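Local coordinates for choline dehydrogenase and related flavoproteins (Aspergillus oryzae, PDB 3Q9T), which is a formate oxidase of the glucose-methanol-choline oxidoreductase family, a flavoprotein carrying 8-formyl-FAD at its catalytic site, at residues 135-139 and 140-144; 338-341 and 342-346. All coordinates share one frame; numbering follows the deposited sequence.

Contact 1 (135-139 and 140-144); sequences YHDDP and RLYSP
The carboxylate of Asp137 clasps two consecutive backbone amides of the loop that follows it. Its OD1 accepts from Leu141 N at 3.0 Å (N-H...O 153°), met on the syn side but 21° out of the carboxylate plane, while OD2 takes Tyr142 N at 2.9 Å through its syn lone pair. An amide on each oxygen fixes the rotation of the group; chi1 of -176°, with CG anti to the backbone N, carries it toward them. Within the same loop a type I beta turn runs from Asp137 to Arg140, closed by Arg140 N to Asp137 O at 3.0 Å. A water lies 2.6 Å from Asp137 OD2 and also meets Ser143 O and Tyr135 OH, in the plane of that tyrosine ring at its edge. Tyr142 turns its ring edge to Asp137 OD1 and stacks on His159. The solvent side is looser. There Pro139 CB meets Leu141 CG at 3.7 Å, the two crossing at about a right angle, and the exposed Arg140 side chain leads away from 135-139, its first carbons lying against the backbone of Asp138 and Pro139. Two amides and a water on one carboxylate would favour its ionised form, probably keeping Asp137 charged.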
loop_
_atom_site.group_PDB
_atom_site.type_symbol
_atom_site.label_atom_id
_atom_site.label_comp_id
_atom_site.label_asym_id
_atom_site.label_seq_id
_atom_site.Cartn_x
_atom_site.Cartn_y
_atom_site.Cartn_z
ATOM N N TYR A 135 -8.360 -4.371 -40.994
ATOM C CA TYR A 135 -8.604 -2.922 -40.911
ATOM C C TYR A 135 -9.865 -2.468 -41.648
ATOM O O TYR A 135 -10.105 -2.875 -42.799
ATOM C CB TYR A 135 -7.395 -2.184 -41.506
ATOM C CG TYR A 135 -7.463 -0.672 -41.530
ATOM C CD1 TYR A 135 -7.187 0.076 -40.382
ATOM C CD2 TYR A 135 -7.750 0.017 -42.713
ATOM C CE1 TYR A 135 -7.221 1.480 -40.399
ATOM C CE2 TYR A 135 -7.788 1.425 -42.747
ATOM C CZ TYR A 135 -7.518 2.149 -41.584
ATOM O OH TYR A 135 -7.546 3.532 -41.594
ATOM N N HIS A 136 -10.640 -1.602 -40.993
ATOM C CA HIS A 136 -11.748 -0.872 -41.626
ATOM C C HIS A 136 -11.604 0.653 -41.493
ATOM O O HIS A 136 -11.082 1.150 -40.495
ATOM C CB HIS A 136 -13.085 -1.261 -41.010
ATOM C CG HIS A 136 -13.342 -2.730 -40.994
ATOM N ND1 HIS A 136 -14.095 -3.361 -41.957
ATOM C CD2 HIS A 136 -12.964 -3.693 -40.119
ATOM C CE1 HIS A 136 -14.163 -4.652 -41.684
ATOM N NE2 HIS A 136 -13.485 -4.880 -40.575
ATOM N N ASP A 137 -12.096 1.380 -42.496
ATOM C CA ASP A 137 -12.223 2.841 -42.451
ATOM C C ASP A 137 -13.529 3.192 -43.157
ATOM O O ASP A 137 -13.514 3.794 -44.226
ATOM C CB ASP A 137 -11.014 3.500 -43.135
ATOM C CG ASP A 137 -11.020 5.041 -43.055
ATOM O OD1 ASP A 137 -11.963 5.657 -42.505
ATOM O OD2 ASP A 137 -10.054 5.642 -43.577
ATOM N N ASP A 138 -14.657 2.774 -42.579
ATOM C CA ASP A 138 -15.974 3.036 -43.178
ATOM C C ASP A 138 -16.215 4.514 -43.518
ATOM O O ASP A 138 -16.590 4.829 -44.639
ATOM C CB ASP A 138 -17.129 2.525 -42.292
ATOM C CG ASP A 138 -17.143 1.002 -42.143
ATOM O OD1 ASP A 138 -16.399 0.324 -42.867
ATOM O OD2 ASP A 138 -17.907 0.480 -41.292
ATOM N N PRO A 139 -16.028 5.426 -42.545
ATOM C CA PRO A 139 -16.296 6.837 -42.868
ATOM C C PRO A 139 -15.239 7.444 -43.783
ATOM O O PRO A 139 -15.285 8.636 -44.047
ATOM C CB PRO A 139 -16.276 7.526 -41.495
ATOM C CG PRO A 139 -15.378 6.664 -40.656
ATOM C CD PRO A 139 -15.652 5.244 -41.130
ATOM N N ARG A 140 -14.288 6.644 -44.249
ATOM C CA ARG A 140 -13.332 7.120 -45.252
ATOM C C ARG A 140 -12.576 8.386 -44.802
ATOM O O ARG A 140 -12.348 9.296 -45.596
ATOM C CB ARG A 140 -14.073 7.361 -46.581
ATOM C CG ARG A 140 -15.167 6.302 -46.855
ATOM C CD ARG A 140 -15.650 6.270 -48.313
ATOM N NE ARG A 140 -14.531 6.121 -49.230
ATOM C CZ ARG A 140 -14.052 4.955 -49.664
ATOM N NH1 ARG A 140 -14.607 3.802 -49.291
ATOM N NH2 ARG A 140 -13.012 4.947 -50.491
ATOM N N LEU A 141 -12.167 8.421 -43.531
ATOM C CA LEU A 141 -11.557 9.607 -42.936
ATOM C C LEU A 141 -10.032 9.611 -43.005
ATOM O O LEU A 141 -9.396 10.660 -42.839
ATOM C CB LEU A 141 -11.974 9.728 -41.470
ATOM C CG LEU A 141 -13.452 9.911 -41.174
ATOM C CD1 LEU A 141 -13.678 10.035 -39.676
ATOM C CD2 LEU A 141 -13.942 11.151 -41.903
ATOM N N TYR A 142 -9.430 8.455 -43.244
ATOM C CA TYR A 142 -7.970 8.377 -43.153
ATOM C C TYR A 142 -7.307 7.895 -44.434
ATOM O O TYR A 142 -7.947 7.299 -45.297
ATOM C CB TYR A 142 -7.548 7.549 -41.921
ATOM C CG TYR A 142 -8.167 8.113 -40.648
ATOM C CD1 TYR A 142 -7.571 9.183 -39.970
ATOM C CD2 TYR A 142 -9.385 7.638 -40.177
ATOM C CE1 TYR A 142 -8.153 9.726 -38.823
ATOM C CE2 TYR A 142 -9.979 8.180 -39.040
ATOM C CZ TYR A 142 -9.361 9.219 -38.370
ATOM O OH TYR A 142 -9.963 9.751 -37.256
ATOM N N SER A 143 -6.015 8.161 -44.540
ATOM C CA SER A 143 -5.246 7.807 -45.720
ATOM C C SER A 143 -5.441 6.351 -46.099
ATOM O O SER A 143 -5.394 5.462 -45.245
ATOM C CB SER A 143 -3.766 8.109 -45.502
ATOM O OG SER A 143 -2.972 7.628 -46.572
ATOM N N PRO A 144 -5.678 6.101 -47.393
ATOM C CA PRO A 144 -5.846 4.718 -47.833
ATOM C C PRO A 144 -4.567 3.903 -47.635
ATOM O O PRO A 144 -4.637 2.679 -47.607
ATOM C CB PRO A 144 -6.209 4.853 -49.325
ATOM C CG PRO A 144 -5.821 6.244 -49.722
ATOM C CD PRO A 144 -5.915 7.078 -48.472
HETATM O O HOH W 1 -7.757 4.614 -44.239
#

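Contact 2 (338-341 and 342-346); sequences SAYN and KNRSG
The C-terminal end of helix 331-343 is closed here by Arg344, whose positive phi takes the chain out of the helix, and by an Asx turn at Asn343. Arg344 N donates to Tyr340 O at 2.6 Å, and Asn343 N to Ala339 O at 3.1 Å with an N-H...O of 163°; Lys342 N is held less firmly, by weak bonds to Ser338 O and Ala339 O. In the Asx turn, Asn343 OD1 accepts twice from Ser345: OG lies in the amide's carbonyl plane on a lone pair at 2.6 Å, whereas N sits well above that plane at 3.1 Å. The Arg344 side chain folds back at chi2 (-57°), laying CD over one face of the Tyr340 ring, 3.8 Å from its centroid and offset toward the rim, a CH-pi contact. The guanidinium then runs nearly parallel to the ring, 15° between planes, and NH1 adds a weak bond to Tyr340 O at 3.3 Å as a second donor. Tyr340 OH donates to Gly206 O and Arg344 NE to Gln207 OE1, fastening the helix end where strand 195-204 turns into strand 207-208, while the buried tyrosine also packs on Thr51, Pro52 and Val348.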
loop_
_atom_site.group_PDB
_atom_site.type_symbol
_atom_site.label_atom_id
_atom_site.label_comp_id
_atom_site.label_asym_id
_atom_site.label_seq_id
_atom_site.Cartn_x
_atom_site.Cartn_y
_atom_site.Cartn_z
ATOM N N SER A 338 -30.404 3.265 -25.273
ATOM C CA SER A 338 -31.510 2.738 -26.063
ATOM C C SER A 338 -31.098 2.573 -27.529
ATOM O O SER A 338 -31.420 1.573 -28.167
ATOM C CB SER A 338 -32.745 3.628 -25.916
ATOM O OG SER A 338 -33.755 3.256 -26.836
ATOM N N ALA A 339 -30.377 3.553 -28.056
ATOM C CA ALA A 339 -29.810 3.462 -29.397
ATOM C C ALA A 339 -28.830 2.295 -29.561
ATOM O O ALA A 339 -28.821 1.612 -30.594
ATOM C CB ALA A 339 -29.116 4.771 -29.768
ATOM N N TYR A 340 -27.982 2.083 -28.556
ATOM C CA TYR A 340 -26.972 1.039 -28.643
ATOM C C TYR A 340 -27.664 -0.307 -28.688
ATOM O O TYR A 340 -27.285 -1.188 -29.469
ATOM C CB TYR A 340 -26.028 1.077 -27.443
ATOM C CG TYR A 340 -24.884 0.086 -27.547
ATOM C CD1 TYR A 340 -23.762 0.386 -28.301
ATOM C CD2 TYR A 340 -24.937 -1.149 -26.902
ATOM C CE1 TYR A 340 -22.718 -0.495 -28.409
ATOM C CE2 TYR A 340 -23.896 -2.053 -27.008
ATOM C CZ TYR A 340 -22.784 -1.714 -27.757
ATOM O OH TYR A 340 -21.725 -2.575 -27.866
ATOM N N ASN A 341 -28.684 -0.453 -27.847
ATOM C CA ASN A 341 -29.417 -1.704 -27.751
ATOM C C ASN A 341 -30.149 -2.078 -29.027
ATOM O O ASN A 341 -30.347 -3.263 -29.312
ATOM C CB ASN A 341 -30.372 -1.670 -26.571
ATOM C CG ASN A 341 -29.675 -1.995 -25.270
ATOM O OD1 ASN A 341 -28.473 -2.291 -25.255
ATOM N ND2 ASN A 341 -30.415 -1.946 -24.167
ATOM N N LYS A 342 -30.535 -1.079 -29.812
ATOM C CA LYS A 342 -31.305 -1.380 -31.008
ATOM C C LYS A 342 -30.412 -1.661 -32.214
ATOM O O LYS A 342 -30.715 -2.543 -33.014
ATOM C CB LYS A 342 -32.344 -0.292 -31.307
ATOM C CG LYS A 342 -31.761 1.010 -31.820
ATOM C CD LYS A 342 -32.817 1.868 -32.520
ATOM C CE LYS A 342 -33.296 1.228 -33.824
ATOM N NZ LYS A 342 -34.359 2.052 -34.477
ATOM N N ASN A 343 -29.303 -0.937 -32.335
ATOM C CA ASN A 343 -28.419 -1.145 -33.477
ATOM C C ASN A 343 -26.918 -0.940 -33.209
ATOM O O ASN A 343 -26.141 -0.781 -34.155
ATOM C CB ASN A 343 -28.868 -0.288 -34.666
ATOM C CG ASN A 343 -28.427 1.149 -34.540
ATOM O OD1 ASN A 343 -28.194 1.636 -33.436
ATOM N ND2 ASN A 343 -28.294 1.837 -35.674
ATOM N N ARG A 344 -26.526 -0.936 -31.932
ATOM C CA ARG A 344 -25.119 -0.785 -31.534
ATOM C C ARG A 344 -24.476 0.541 -31.956
ATOM O O ARG A 344 -23.250 0.634 -32.010
ATOM C CB ARG A 344 -24.253 -1.941 -32.076
ATOM C CG ARG A 344 -24.686 -3.332 -31.664
ATOM C CD ARG A 344 -24.738 -3.478 -30.164
ATOM N NE ARG A 344 -24.990 -4.862 -29.757
ATOM C CZ ARG A 344 -26.147 -5.318 -29.280
ATOM N NH1 ARG A 344 -27.190 -4.504 -29.145
ATOM N NH2 ARG A 344 -26.264 -6.597 -28.931
ATOM N N SER A 345 -25.276 1.555 -32.269
ATOM C CA SER A 345 -24.721 2.876 -32.613
ATOM C C SER A 345 -24.552 3.762 -31.370
ATOM O O SER A 345 -24.976 3.393 -30.269
ATOM C CB SER A 345 -25.593 3.590 -33.653
ATOM O OG SER A 345 -26.874 3.906 -33.121
ATOM N N GLY A 346 -23.934 4.929 -31.548
ATOM C CA GLY A 346 -23.788 5.873 -30.450
ATOM C C GLY A 346 -22.547 5.701 -29.577
ATOM O O GLY A 346 -21.753 4.775 -29.777
#

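Overall arrangement
From the N terminus, contact 1 comes first: residues 135-144 leave strand 133-136 and close a tight turn in the loop leading to strand 155-159, its parallel neighbour. Some two hundred residues later contact 2 (338-346) ends helix 331-343 and sends the chain toward strand 353-358. The two are in series, neither nested nor crossed. The centres of contact 1 and contact 2 lie about 22 Å apart, on the same side of the chain's centre. The nearest atoms of contact 1 and contact 2 are about 11 Å apart, so they do not touch. Both nevertheless reach the region of strands 195-204 and 207-208 in the large mixed sheet: contact 1 through Tyr204 and His198, contact 2 through Gly206 and Gln207.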